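KmHsv2 (Kluyveromyces marxianus, PDB 3VU4) probably binds phosphoinositides as a seven-bladed beta-propeller of the PROPPIN family, the group that includes the autophagy protein Atg18. Local coordinates at residues 105-109 and 139-145; 116-122 and 136-140; 148-152 and 162-166; 159-163 and 188-194. All blocks are in the same frame, centred on the assembly; numbering follows the deposited sequence.

In the fold
The four contacts run across two successive four-stranded antiparallel blades of the propeller, and all are partly buried. Interaction 1 joins the blades through their first strands and lies deepest, its centre about 11 Å from the centre of the chain; it relies on aromatic and sulfur contacts and a bridging water. Interactions 2 and 4 lie farthest out, each about 19 Å between the same centres. Interactions 2, 3 and 4 lie within blades and are built on backbone hydrogen bonds. Interaction 2 adds charged and hydroxyl groups; interactions 3 and 4 share H162 and I163, the first reaching inward, the second outward to a sulfate. Y152 of interaction 3 packs on F139 of interactions 1 and 2.

Interaction 1: residues 105-109 and 139-145; sequences DLFLS and FGGVCEF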
loop_
_atom_site.group_PDB
_atom_site.type_symbol
_atom_site.label_atom_id
_atom_site.label_comp_id
_atom_site.label_asym_id
_atom_site.label_seq_id
_atom_site.Cartn_x
_atom_site.Cartn_y
_atom_site.Cartn_z
ATOM N N ASP A 105 2.484 -12.981 -1.520
ATOM C CA ASP A 105 2.065 -11.930 -0.600
ATOM C C ASP A 105 2.279 -12.379 0.846
ATOM O O ASP A 105 2.236 -13.572 1.146
ATOM C CB ASP A 105 0.594 -11.596 -0.833
ATOM C CG ASP A 105 0.331 -11.086 -2.238
ATOM O OD1 ASP A 105 0.813 -9.971 -2.565
ATOM O OD2 ASP A 105 -0.349 -11.804 -3.010
ATOM N N LEU A 106 2.508 -11.416 1.734
ATOM C CA LEU A 106 2.736 -11.698 3.145
ATOM C C LEU A 106 2.269 -10.530 4.012
ATOM O O LEU A 106 2.770 -9.410 3.875
ATOM C CB LEU A 106 4.222 -11.956 3.389
ATOM C CG LEU A 106 4.617 -12.295 4.827
ATOM C CD1 LEU A 106 3.839 -13.516 5.278
ATOM C CD2 LEU A 106 6.111 -12.549 4.919
ATOM N N PHE A 107 1.316 -10.799 4.905
ATOM C CA PHE A 107 0.765 -9.774 5.795
ATOM C C PHE A 107 0.812 -10.203 7.262
ATOM O O PHE A 107 0.715 -11.387 7.579
ATOM C CB PHE A 107 -0.680 -9.481 5.402
ATOM C CG PHE A 107 -0.836 -8.993 3.996
ATOM C CD1 PHE A 107 -0.531 -7.679 3.662
ATOM C CD2 PHE A 107 -1.303 -9.842 3.002
ATOM C CE1 PHE A 107 -0.692 -7.214 2.353
ATOM C CE2 PHE A 107 -1.467 -9.386 1.685
ATOM C CZ PHE A 107 -1.161 -8.068 1.366
ATOM N N LEU A 108 0.942 -9.230 8.156
ATOM C CA LEU A 108 1.020 -9.505 9.587
ATOM C C LEU A 108 0.106 -8.618 10.436
ATOM O O LEU A 108 -0.077 -7.434 10.150
ATOM C CB LEU A 108 2.459 -9.310 10.073
ATOM C CG LEU A 108 3.580 -10.094 9.393
ATOM C CD1 LEU A 108 4.921 -9.476 9.755
ATOM C CD2 LEU A 108 3.520 -11.547 9.815
ATOM N N SER A 109 -0.463 -9.208 11.484
ATOM C CA SER A 109 -1.314 -8.492 12.432
ATOM C C SER A 109 -1.044 -9.171 13.770
ATOM O O SER A 109 -0.507 -10.278 13.794
ATOM C CB SER A 109 -2.794 -8.600 12.053
ATOM O OG SER A 109 -3.325 -9.878 12.335
ATOM N N PHE A 139 -7.378 -17.770 -4.671
ATOM C CA PHE A 139 -7.546 -16.451 -5.253
ATOM C C PHE A 139 -6.887 -16.378 -6.635
ATOM O O PHE A 139 -6.246 -17.332 -7.067
ATOM C CB PHE A 139 -6.966 -15.400 -4.300
ATOM C CG PHE A 139 -5.468 -15.326 -4.305
ATOM C CD1 PHE A 139 -4.694 -16.484 -4.256
ATOM C CD2 PHE A 139 -4.828 -14.090 -4.347
ATOM C CE1 PHE A 139 -3.301 -16.410 -4.251
ATOM C CE2 PHE A 139 -3.429 -14.004 -4.343
ATOM C CZ PHE A 139 -2.667 -15.166 -4.295
ATOM N N GLY A 140 -7.045 -15.248 -7.322
ATOM C CA GLY A 140 -6.482 -15.106 -8.652
ATOM C C GLY A 140 -5.240 -14.246 -8.786
ATOM O O GLY A 140 -4.995 -13.698 -9.851
ATOM N N GLY A 141 -4.459 -14.108 -7.720
ATOM C CA GLY A 141 -3.251 -13.308 -7.812
ATOM C C GLY A 141 -3.190 -12.022 -7.005
ATOM O O GLY A 141 -2.106 -11.572 -6.631
ATOM N N VAL A 142 -4.341 -11.421 -6.729
ATOM C CA VAL A 142 -4.370 -10.180 -5.966
ATOM C C VAL A 142 -4.978 -10.348 -4.577
ATOM O O VAL A 142 -6.028 -10.965 -4.414
ATOM C CB VAL A 142 -5.186 -9.106 -6.707
ATOM C CG1 VAL A 142 -5.140 -7.797 -5.941
ATOM C CG2 VAL A 142 -4.653 -8.934 -8.124
ATOM N N CYS A 143 -4.323 -9.799 -3.567
ATOM C CA CYS A 143 -4.879 -9.879 -2.233
ATOM C C CYS A 143 -4.234 -8.881 -1.294
ATOM O O CYS A 143 -3.030 -8.652 -1.334
ATOM C CB CYS A 143 -4.749 -11.297 -1.675
ATOM S SG CYS A 143 -3.208 -11.660 -0.853
ATOM N N GLU A 144 -5.054 -8.269 -0.462
ATOM C CA GLU A 144 -4.557 -7.309 0.495
ATOM C C GLU A 144 -5.211 -7.613 1.829
ATOM O O GLU A 144 -6.357 -8.058 1.892
ATOM C CB GLU A 144 -4.901 -5.877 0.077
ATOM C CG GLU A 144 -3.917 -4.847 0.627
ATOM C CD GLU A 144 -4.577 -3.547 1.029
ATOM O OE1 GLU A 144 -5.556 -3.146 0.371
ATOM O OE2 GLU A 144 -4.109 -2.914 1.998
ATOM N N PHE A 145 -4.464 -7.397 2.897
ATOM C CA PHE A 145 -4.990 -7.629 4.221
ATOM C C PHE A 145 -4.627 -6.444 5.078
ATOM O O PHE A 145 -3.465 -6.055 5.147
ATOM C CB PHE A 145 -4.398 -8.885 4.844
ATOM C CG PHE A 145 -4.865 -9.119 6.242
ATOM C CD1 PHE A 145 -6.184 -9.483 6.491
ATOM C CD2 PHE A 145 -4.010 -8.909 7.318
ATOM C CE1 PHE A 145 -6.652 -9.633 7.798
ATOM C CE2 PHE A 145 -4.466 -9.056 8.628
ATOM C CZ PHE A 145 -5.792 -9.418 8.867
HETATM O O HOH W 1 0.146 -12.803 -5.534
#
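D105 faces C143 and F107 faces F145 along two strands, 105-108 and 142-145, that run nearly parallel at 12° with axes 7.6 Å apart, a spacing too wide for shared sheet bonds. These are first strands of successive beta-propeller blades, so the contact is a blade-to-blade interface made by side chains. F145 CB lies over one face of the F107 ring, 4.0 Å from its centroid and 29° off the normal, a CH-pi contact; the backbone N of F145 sits above the centre of the same face. The rim of that ring meets C143: its carbonyl O is 3.3 Å from F107 CZ, and its SG lies in the ring plane, 5.2 Å from the F107 centroid, as a sulfur-aromatic contact at the edge. F145 holds CG anti to the backbone N (chi1 177°), which carries its own ring past F107 until CE2 comes 3.8 Å from S109 CB at the ring edge; the S109 hydroxyl is bonded to F112 N. At the other end D105 turns its carboxylate to the edge of the F139 ring. One water closes the contact, donating to D105 OD2 at 2.8 Å and to G141 O at 2.8 Å.

Interaction 2: residues 116-122 and 136-140; sequences SYGDVIS and DIRFG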
loop_
_atom_site.group_PDB
_atom_site.type_symbol
_atom_site.label_atom_id
_atom_site.label_comp_id
_atom_site.label_asym_id
_atom_site.label_seq_id
_atom_site.Cartn_x
_atom_site.Cartn_y
_atom_site.Cartn_z
ATOM N N SER A 116 0.359 -15.925 0.883
ATOM C CA SER A 116 -0.144 -16.463 -0.374
ATOM C C SER A 116 1.001 -17.052 -1.173
ATOM O O SER A 116 2.140 -16.597 -1.091
ATOM C CB SER A 116 -0.860 -15.391 -1.208
ATOM O OG SER A 116 0.051 -14.491 -1.813
ATOM N N TYR A 117 0.684 -18.079 -1.946
ATOM C CA TYR A 117 1.662 -18.765 -2.763
ATOM C C TYR A 117 0.858 -19.473 -3.819
ATOM O O TYR A 117 -0.218 -19.987 -3.532
ATOM C CB TYR A 117 2.432 -19.788 -1.924
ATOM C CG TYR A 117 1.548 -20.621 -1.024
ATOM C CD1 TYR A 117 1.027 -20.092 0.162
ATOM C CD2 TYR A 117 1.215 -21.931 -1.364
ATOM C CE1 TYR A 117 0.196 -20.848 0.990
ATOM C CE2 TYR A 117 0.383 -22.700 -0.543
ATOM C CZ TYR A 117 -0.124 -22.151 0.631
ATOM O OH TYR A 117 -0.958 -22.898 1.429
ATOM N N GLY A 118 1.372 -19.518 -5.037
ATOM C CA GLY A 118 0.615 -20.163 -6.090
ATOM C C GLY A 118 -0.719 -19.450 -6.151
ATOM O O GLY A 118 -0.760 -18.219 -6.260
ATOM N N ASP A 119 -1.811 -20.200 -6.060
ATOM C CA ASP A 119 -3.129 -19.583 -6.098
ATOM C C ASP A 119 -3.896 -19.862 -4.815
ATOM O O ASP A 119 -5.112 -20.057 -4.826
ATOM C CB ASP A 119 -3.916 -20.067 -7.319
ATOM C CG ASP A 119 -4.180 -21.549 -7.293
ATOM O OD1 ASP A 119 -3.661 -22.235 -6.382
ATOM O OD2 ASP A 119 -4.908 -22.025 -8.192
ATOM N N VAL A 120 -3.169 -19.843 -3.703
ATOM C CA VAL A 120 -3.746 -20.098 -2.394
ATOM C C VAL A 120 -3.367 -19.020 -1.372
ATOM O O VAL A 120 -2.281 -18.442 -1.432
ATOM C CB VAL A 120 -3.253 -21.464 -1.854
ATOM C CG1 VAL A 120 -3.824 -21.725 -0.469
ATOM C CG2 VAL A 120 -3.637 -22.572 -2.820
ATOM N N ILE A 121 -4.272 -18.743 -0.440
ATOM C CA ILE A 121 -3.989 -17.794 0.625
ATOM C C ILE A 121 -4.176 -18.578 1.917
ATOM O O ILE A 121 -5.218 -19.205 2.114
ATOM C CB ILE A 121 -4.965 -16.600 0.645
ATOM C CG1 ILE A 121 -4.869 -15.811 -0.662
ATOM C CG2 ILE A 121 -4.639 -15.694 1.827
ATOM C CD1 ILE A 121 -5.775 -14.604 -0.719
ATOM N N SER A 122 -3.169 -18.567 2.784
ATOM C CA SER A 122 -3.255 -19.283 4.057
ATOM C C SER A 122 -3.109 -18.334 5.230
ATOM O O SER A 122 -2.240 -17.466 5.243
ATOM C CB SER A 122 -2.178 -20.371 4.157
ATOM O OG SER A 122 -2.473 -21.472 3.314
ATOM N N ASP A 136 -7.834 -22.940 3.744
ATOM C CA ASP A 136 -7.112 -22.226 2.702
ATOM C C ASP A 136 -8.101 -21.669 1.695
ATOM O O ASP A 136 -9.145 -22.272 1.436
ATOM C CB ASP A 136 -6.120 -23.150 2.001
ATOM C CG ASP A 136 -4.869 -23.366 2.816
ATOM O OD1 ASP A 136 -4.762 -22.733 3.892
ATOM O OD2 ASP A 136 -3.998 -24.156 2.382
ATOM N N ILE A 137 -7.763 -20.509 1.145
ATOM C CA ILE A 137 -8.593 -19.823 0.164
ATOM C C ILE A 137 -7.893 -19.799 -1.197
ATOM O O ILE A 137 -6.662 -19.742 -1.281
ATOM C CB ILE A 137 -8.871 -18.382 0.642
ATOM C CG1 ILE A 137 -9.715 -18.433 1.916
ATOM C CG2 ILE A 137 -9.562 -17.573 -0.444
ATOM C CD1 ILE A 137 -9.767 -17.130 2.692
ATOM N N ARG A 138 -8.679 -19.862 -2.263
ATOM C CA ARG A 138 -8.137 -19.824 -3.615
ATOM C C ARG A 138 -8.423 -18.450 -4.217
ATOM O O ARG A 138 -9.570 -18.007 -4.258
ATOM C CB ARG A 138 -8.777 -20.925 -4.466
ATOM C CG ARG A 138 -8.469 -22.324 -3.957
ATOM C CD ARG A 138 -7.000 -22.690 -4.176
ATOM N NE ARG A 138 -6.777 -23.195 -5.528
ATOM C CZ ARG A 138 -6.465 -24.456 -5.808
ATOM N NH1 ARG A 138 -6.290 -24.830 -7.071
ATOM N NH2 ARG A 138 -6.311 -25.338 -4.823
ATOM N N PHE A 139 -7.378 -17.770 -4.671
ATOM C CA PHE A 139 -7.546 -16.451 -5.253
ATOM C C PHE A 139 -6.887 -16.378 -6.635
ATOM O O PHE A 139 -6.246 -17.332 -7.067
ATOM C CB PHE A 139 -6.966 -15.400 -4.300
ATOM C CG PHE A 139 -5.468 -15.326 -4.305
ATOM C CD1 PHE A 139 -4.694 -16.484 -4.256
ATOM C CD2 PHE A 139 -4.828 -14.090 -4.347
ATOM C CE1 PHE A 139 -3.301 -16.410 -4.251
ATOM C CE2 PHE A 139 -3.429 -14.004 -4.343
ATOM C CZ PHE A 139 -2.667 -15.166 -4.295
ATOM N N GLY A 140 -7.045 -15.248 -7.322
ATOM C CA GLY A 140 -6.482 -15.106 -8.652
ATOM C C GLY A 140 -5.240 -14.246 -8.786
ATOM O O GLY A 140 -4.995 -13.698 -9.851
#
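I121 and I137 form an antiparallel hydrogen-bonded pair, with I121 N to I137 O at 2.7 Å and a return bond, 175° at the hydrogen, from I137 N to I121 O at 3.0 Å. Farther along, F139 N reaches D119 O at 3.2 Å, coming from above the carbonyl plane. At the opposite end the S122 hydroxyl donates to D136 OD1, 2.7 Å from OG and above the carboxylate plane, while Y117 OH donates to S122 OG at 2.8 Å. The two hydroxyls thus form a hydrogen-bonded chain from the Y117 ring to the D136 carboxylate, and D136 OD2 has a salt bridge to R132. The D119-R138 salt bridge is looser: the hydrogen bond from R138 NH1 to D119 OD2 is weak, 3.3 Å and 126°, and D119 OD1 lies over a face of the guanidinium. The bent R138 chain also lays CD 3.6 Å from V120 CG2, its partner in the non-hydrogen-bonded pair. On the other face I121 crosses F139 at about a right angle, placing CG1 over the ring, 3.8 Å from its centroid. F139 sets CG between backbone N and carbonyl carbon (chi1 76°), bringing the far rim of the ring to S116 CB. Strands 120-125 and 137-139 are the outer pair of a propeller blade. The chemistry implies a hairpin held by its backbone, tied at one end by a hydroxyl-carboxylate chain and only lightly by charge at the other, where E155, a like charge close to D119 and a long, weak ion-pair partner of R138, probably competes for it.

Interaction 3: residues 148-152 and 162-166; sequences GLLVY and HITKL
Y152 and H162 meet as neighbours of an antiparallel hydrogen-bonded pair, and their side chains overlap through an aliphatic carbon. A chi1 of 60° tucks the Y152 ring over its own backbone and across the strand, under H162. H162 CB then lies over one ring face, 3.8 Å from the Y152 centroid, as a CH-pi contact. The imidazole runs on beyond it: the two planes are only 17° apart, but the centroids of the Y152 and H162 rings are 5.2 Å apart, so the rings are slid apart and barely overlap. The far end of the imidazole is held through NE2 by N154. T164 meets the phenol ring at its edge, CG2 4.0 Å from Y152 CE1. With OG1 swung away from the backbone N (chi1 178°), T164 turns this methyl toward its partner, and CG2 comes within 3.7 Å of L150 CB.

On the other face L149 bends its tip across the strand, so that CG is 3.6 Å from I163 CG2 and CD1 lies beside K165 CG. V151 and I163 point the same way, CG2 to CG1 at 4.0 Å. Behind these side chains five backbone bonds join the two segments, including a nearly straight one from L150 N to T164 O at 2.8 Å. Y152 also packs on I137 and F139 of the preceding blade. The whole is a regular beta hairpin, the second and third strands of a four-stranded beta-propeller blade.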
loop_
_atom_site.group_PDB
_atom_site.type_symbol
_atom_site.label_atom_id
_atom_site.label_comp_id
_atom_site.label_asym_id
_atom_site.label_seq_id
_atom_site.Cartn_x
_atom_site.Cartn_y
_atom_site.Cartn_z
ATOM N N GLY A 148 -7.808 -6.248 10.000
ATOM C CA GLY A 148 -8.737 -7.362 10.093
ATOM C C GLY A 148 -9.589 -7.707 8.876
ATOM O O GLY A 148 -10.460 -8.578 8.961
ATOM N N LEU A 149 -9.347 -7.059 7.740
ATOM C CA LEU A 149 -10.135 -7.336 6.547
ATOM C C LEU A 149 -9.281 -7.933 5.420
ATOM O O LEU A 149 -8.196 -7.436 5.120
ATOM C CB LEU A 149 -10.798 -6.040 6.083
ATOM C CG LEU A 149 -12.117 -6.119 5.320
ATOM C CD1 LEU A 149 -13.155 -6.821 6.174
ATOM C CD2 LEU A 149 -12.587 -4.707 4.972
ATOM N N LEU A 150 -9.772 -9.000 4.798
ATOM C CA LEU A 150 -9.047 -9.647 3.710
ATOM C C LEU A 150 -9.771 -9.431 2.385
ATOM O O LEU A 150 -10.971 -9.713 2.268
ATOM C CB LEU A 150 -8.917 -11.152 3.962
ATOM C CG LEU A 150 -8.044 -11.964 2.994
ATOM C CD1 LEU A 150 -6.560 -11.683 3.280
ATOM C CD2 LEU A 150 -8.332 -13.466 3.155
ATOM N N VAL A 151 -9.044 -8.917 1.396
ATOM C CA VAL A 151 -9.600 -8.682 0.067
ATOM C C VAL A 151 -8.760 -9.486 -0.908
ATOM O O VAL A 151 -7.535 -9.375 -0.912
ATOM C CB VAL A 151 -9.525 -7.189 -0.342
ATOM C CG1 VAL A 151 -10.126 -7.002 -1.724
ATOM C CG2 VAL A 151 -10.262 -6.326 0.669
ATOM N N TYR A 152 -9.404 -10.313 -1.722
ATOM C CA TYR A 152 -8.664 -11.114 -2.686
ATOM C C TYR A 152 -9.375 -11.288 -4.018
ATOM O O TYR A 152 -10.594 -11.290 -4.104
ATOM C CB TYR A 152 -8.314 -12.489 -2.102
ATOM C CG TYR A 152 -9.496 -13.336 -1.700
ATOM C CD1 TYR A 152 -10.066 -13.222 -0.429
ATOM C CD2 TYR A 152 -10.052 -14.250 -2.592
ATOM C CE1 TYR A 152 -11.157 -13.998 -0.064
ATOM C CE2 TYR A 152 -11.141 -15.032 -2.237
ATOM C CZ TYR A 152 -11.691 -14.902 -0.972
ATOM O OH TYR A 152 -12.786 -15.661 -0.630
ATOM N N HIS A 162 -13.289 -10.459 -3.467
ATOM C CA HIS A 162 -14.057 -10.955 -2.335
ATOM C C HIS A 162 -13.500 -10.269 -1.091
ATOM O O HIS A 162 -12.286 -10.197 -0.914
ATOM C CB HIS A 162 -13.874 -12.474 -2.197
ATOM C CG HIS A 162 -14.380 -13.258 -3.368
ATOM N ND1 HIS A 162 -15.640 -13.817 -3.403
ATOM C CD2 HIS A 162 -13.808 -13.549 -4.562
ATOM C CE1 HIS A 162 -15.823 -14.418 -4.566
ATOM N NE2 HIS A 162 -14.727 -14.270 -5.288
ATOM N N ILE A 163 -14.385 -9.753 -0.241
ATOM C CA ILE A 163 -13.963 -9.090 0.991
ATOM C C ILE A 163 -14.447 -9.945 2.157
ATOM O O ILE A 163 -15.627 -10.290 2.237
ATOM C CB ILE A 163 -14.587 -7.678 1.126
ATOM C CG1 ILE A 163 -14.194 -6.818 -0.073
ATOM C CG2 ILE A 163 -14.135 -7.026 2.441
ATOM C CD1 ILE A 163 -14.859 -5.459 -0.083
ATOM N N THR A 164 -13.547 -10.295 3.061
ATOM C CA THR A 164 -13.953 -11.112 4.192
ATOM C C THR A 164 -13.310 -10.661 5.488
ATOM O O THR A 164 -12.150 -10.258 5.508
ATOM C CB THR A 164 -13.634 -12.613 3.946
ATOM O OG1 THR A 164 -14.006 -13.371 5.101
ATOM C CG2 THR A 164 -12.160 -12.823 3.673
ATOM N N LYS A 165 -14.077 -10.720 6.570
ATOM C CA LYS A 165 -13.581 -10.312 7.878
ATOM C C LYS A 165 -12.840 -11.467 8.532
ATOM O O LYS A 165 -13.223 -12.623 8.387
ATOM C CB LYS A 165 -14.743 -9.884 8.775
ATOM C CG LYS A 165 -15.677 -8.857 8.148
ATOM C CD LYS A 165 -16.884 -8.595 9.049
ATOM C CE LYS A 165 -17.895 -7.659 8.391
ATOM N NZ LYS A 165 -19.132 -7.518 9.218
ATOM N N LEU A 166 -11.770 -11.155 9.245
ATOM C CA LEU A 166 -11.009 -12.191 9.915
ATOM C C LEU A 166 -11.120 -11.998 11.419
ATOM O O LEU A 166 -10.414 -11.178 12.015
ATOM C CB LEU A 166 -9.544 -12.141 9.483
ATOM C CG LEU A 166 -9.006 -13.428 8.859
ATOM C CD1 LEU A 166 -9.861 -13.817 7.669
ATOM C CD2 LEU A 166 -7.568 -13.224 8.436
#

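Interaction 4: residues 159-163 and 188-194; sequences GQIHI and GVLIKAH. With SO4 (sulfate ion), chain E.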
loop_
_atom_site.group_PDB
_atom_site.type_symbol
_atom_site.label_atom_id
_atom_site.label_comp_id
_atom_site.label_asym_id
_atom_site.label_seq_id
_atom_site.Cartn_x
_atom_site.Cartn_y
_atom_site.Cartn_z
ATOM N N GLY A 159 -11.331 -10.032 -12.518
ATOM C CA GLY A 159 -11.814 -8.678 -12.313
ATOM C C GLY A 159 -12.767 -8.596 -11.126
ATOM O O GLY A 159 -13.355 -7.541 -10.864
ATOM N N GLN A 160 -12.905 -9.704 -10.399
ATOM C CA GLN A 160 -13.800 -9.781 -9.252
ATOM C C GLN A 160 -13.075 -9.976 -7.923
ATOM O O GLN A 160 -12.159 -10.782 -7.837
ATOM C CB GLN A 160 -14.787 -10.932 -9.465
ATOM C CG GLN A 160 -15.707 -11.182 -8.292
ATOM C CD GLN A 160 -16.610 -12.378 -8.507
ATOM O OE1 GLN A 160 -16.670 -13.278 -7.670
ATOM N NE2 GLN A 160 -17.318 -12.394 -9.626
ATOM N N ILE A 161 -13.477 -9.238 -6.888
ATOM C CA ILE A 161 -12.850 -9.396 -5.581
ATOM C C ILE A 161 -13.832 -9.830 -4.502
ATOM O O ILE A 161 -15.036 -9.610 -4.606
ATOM C CB ILE A 161 -12.142 -8.112 -5.091
ATOM C CG1 ILE A 161 -13.120 -6.938 -5.041
ATOM C CG2 ILE A 161 -10.959 -7.817 -5.968
ATOM C CD1 ILE A 161 -12.520 -5.686 -4.426
ATOM N N HIS A 162 -13.289 -10.459 -3.467
ATOM C CA HIS A 162 -14.057 -10.955 -2.335
ATOM C C HIS A 162 -13.500 -10.269 -1.091
ATOM O O HIS A 162 -12.286 -10.197 -0.914
ATOM C CB HIS A 162 -13.874 -12.474 -2.197
ATOM C CG HIS A 162 -14.380 -13.258 -3.368
ATOM N ND1 HIS A 162 -15.640 -13.817 -3.403
ATOM C CD2 HIS A 162 -13.808 -13.549 -4.562
ATOM C CE1 HIS A 162 -15.823 -14.418 -4.566
ATOM N NE2 HIS A 162 -14.727 -14.270 -5.288
ATOM N N ILE A 163 -14.385 -9.753 -0.241
ATOM C CA ILE A 163 -13.963 -9.090 0.991
ATOM C C ILE A 163 -14.447 -9.945 2.157
ATOM O O ILE A 163 -15.627 -10.290 2.237
ATOM C CB ILE A 163 -14.587 -7.678 1.126
ATOM C CG1 ILE A 163 -14.194 -6.818 -0.073
ATOM C CG2 ILE A 163 -14.135 -7.026 2.441
ATOM C CD1 ILE A 163 -14.859 -5.459 -0.083
ATOM N N GLY A 188 -19.180 -12.246 3.932
ATOM C CA GLY A 188 -18.372 -12.128 2.735
ATOM C C GLY A 188 -19.018 -11.297 1.648
ATOM O O GLY A 188 -20.081 -11.648 1.136
ATOM N N VAL A 189 -18.373 -10.186 1.299
ATOM C CA VAL A 189 -18.871 -9.302 0.253
ATOM C C VAL A 189 -18.134 -9.615 -1.036
ATOM O O VAL A 189 -16.915 -9.796 -1.042
ATOM C CB VAL A 189 -18.647 -7.832 0.612
ATOM C CG1 VAL A 189 -19.045 -6.947 -0.558
ATOM C CG2 VAL A 189 -19.448 -7.482 1.853
ATOM N N LEU A 190 -18.880 -9.663 -2.129
ATOM C CA LEU A 190 -18.324 -9.986 -3.426
ATOM C C LEU A 190 -18.551 -8.832 -4.393
ATOM O O LEU A 190 -19.679 -8.378 -4.559
ATOM C CB LEU A 190 -18.995 -11.258 -3.929
ATOM C CG LEU A 190 -18.699 -11.831 -5.306
ATOM C CD1 LEU A 190 -19.235 -13.257 -5.362
ATOM C CD2 LEU A 190 -19.333 -10.952 -6.388
ATOM N N ILE A 191 -17.484 -8.359 -5.036
ATOM C CA ILE A 191 -17.617 -7.241 -5.962
ATOM C C ILE A 191 -17.017 -7.480 -7.337
ATOM O O ILE A 191 -15.840 -7.828 -7.462
ATOM C CB ILE A 191 -16.948 -5.966 -5.417
ATOM C CG1 ILE A 191 -17.346 -5.737 -3.968
ATOM C CG2 ILE A 191 -17.364 -4.769 -6.261
ATOM C CD1 ILE A 191 -16.475 -4.723 -3.257
ATOM N N LYS A 192 -17.825 -7.289 -8.370
ATOM C CA LYS A 192 -17.339 -7.427 -9.730
ATOM C C LYS A 192 -16.811 -6.053 -10.127
ATOM O O LYS A 192 -17.431 -5.340 -10.917
ATOM C CB LYS A 192 -18.465 -7.836 -10.659
ATOM C CG LYS A 192 -18.947 -9.242 -10.446
ATOM C CD LYS A 192 -19.834 -9.643 -11.590
ATOM C CE LYS A 192 -20.220 -11.100 -11.509
ATOM N NZ LYS A 192 -21.131 -11.414 -12.650
ATOM N N ALA A 193 -15.658 -5.699 -9.560
ATOM C CA ALA A 193 -14.999 -4.410 -9.779
ATOM C C ALA A 193 -14.623 -4.056 -11.218
ATOM O O ALA A 193 -14.918 -2.954 -11.668
ATOM C CB ALA A 193 -13.761 -4.308 -8.889
ATOM N N HIS A 194 -13.970 -4.965 -11.938
ATOM C CA HIS A 194 -13.577 -4.659 -13.310
ATOM C C HIS A 194 -13.832 -5.781 -14.293
ATOM O O HIS A 194 -14.046 -6.925 -13.911
ATOM C CB HIS A 194 -12.096 -4.304 -13.367
ATOM C CG HIS A 194 -11.720 -3.132 -12.518
ATOM N ND1 HIS A 194 -11.534 -1.867 -13.036
ATOM C CD2 HIS A 194 -11.491 -3.035 -11.186
ATOM C CE1 HIS A 194 -11.205 -1.041 -12.056
ATOM N NE2 HIS A 194 -11.172 -1.723 -10.924
HETATM S S SO4 E . -12.439 -2.098 -16.593
HETATM O O1 SO4 E . -13.621 -2.396 -15.763
HETATM O O2 SO4 E . -11.737 -0.934 -16.022
HETATM O O3 SO4 E . -11.517 -3.250 -16.611
HETATM O O4 SO4 E . -12.881 -1.823 -17.973
#
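I163 and I191 bring their CD1 methyls to 3.6 Å, crossing obliquely on one face of the sheet, with I161 CG1 4.0 Å from I191 CB and I163 CB 4.1 Å from V189 CB on that face. On the reverse face L190 lies alongside H162, its CD1 3.7 Å from H162 CE1. There Q160, its chain stretched out straight from CA (chi1 176°), lays its amide across L190 and reaches K192 CG with NE2. Four backbone bonds pair strands 161-163 and 189-191; I163 N to V189 O, at 2.7 Å, is one of them. Beyond the strand the chain turns at K192, the centre of an inverse gamma turn, and H194 N returns to G159 O at 2.9 Å, in the carbonyl plane on a lone pair and almost straight (178°). At the polar edge H194 ND1 donates to sulfate O2 at 3.1 Å, in line with the ring edge, while T212 holds NE2. The sulfate, probably from the crystallisation liquor, is also bound by T195 N, N196 N, S214 and R221. Strand 189-191 is the outermost of its blade: strand 149-154 lies on the inner side of 161-165, while I161 touches I198 and V201, and I191 and A193 touch F223, in the next blade.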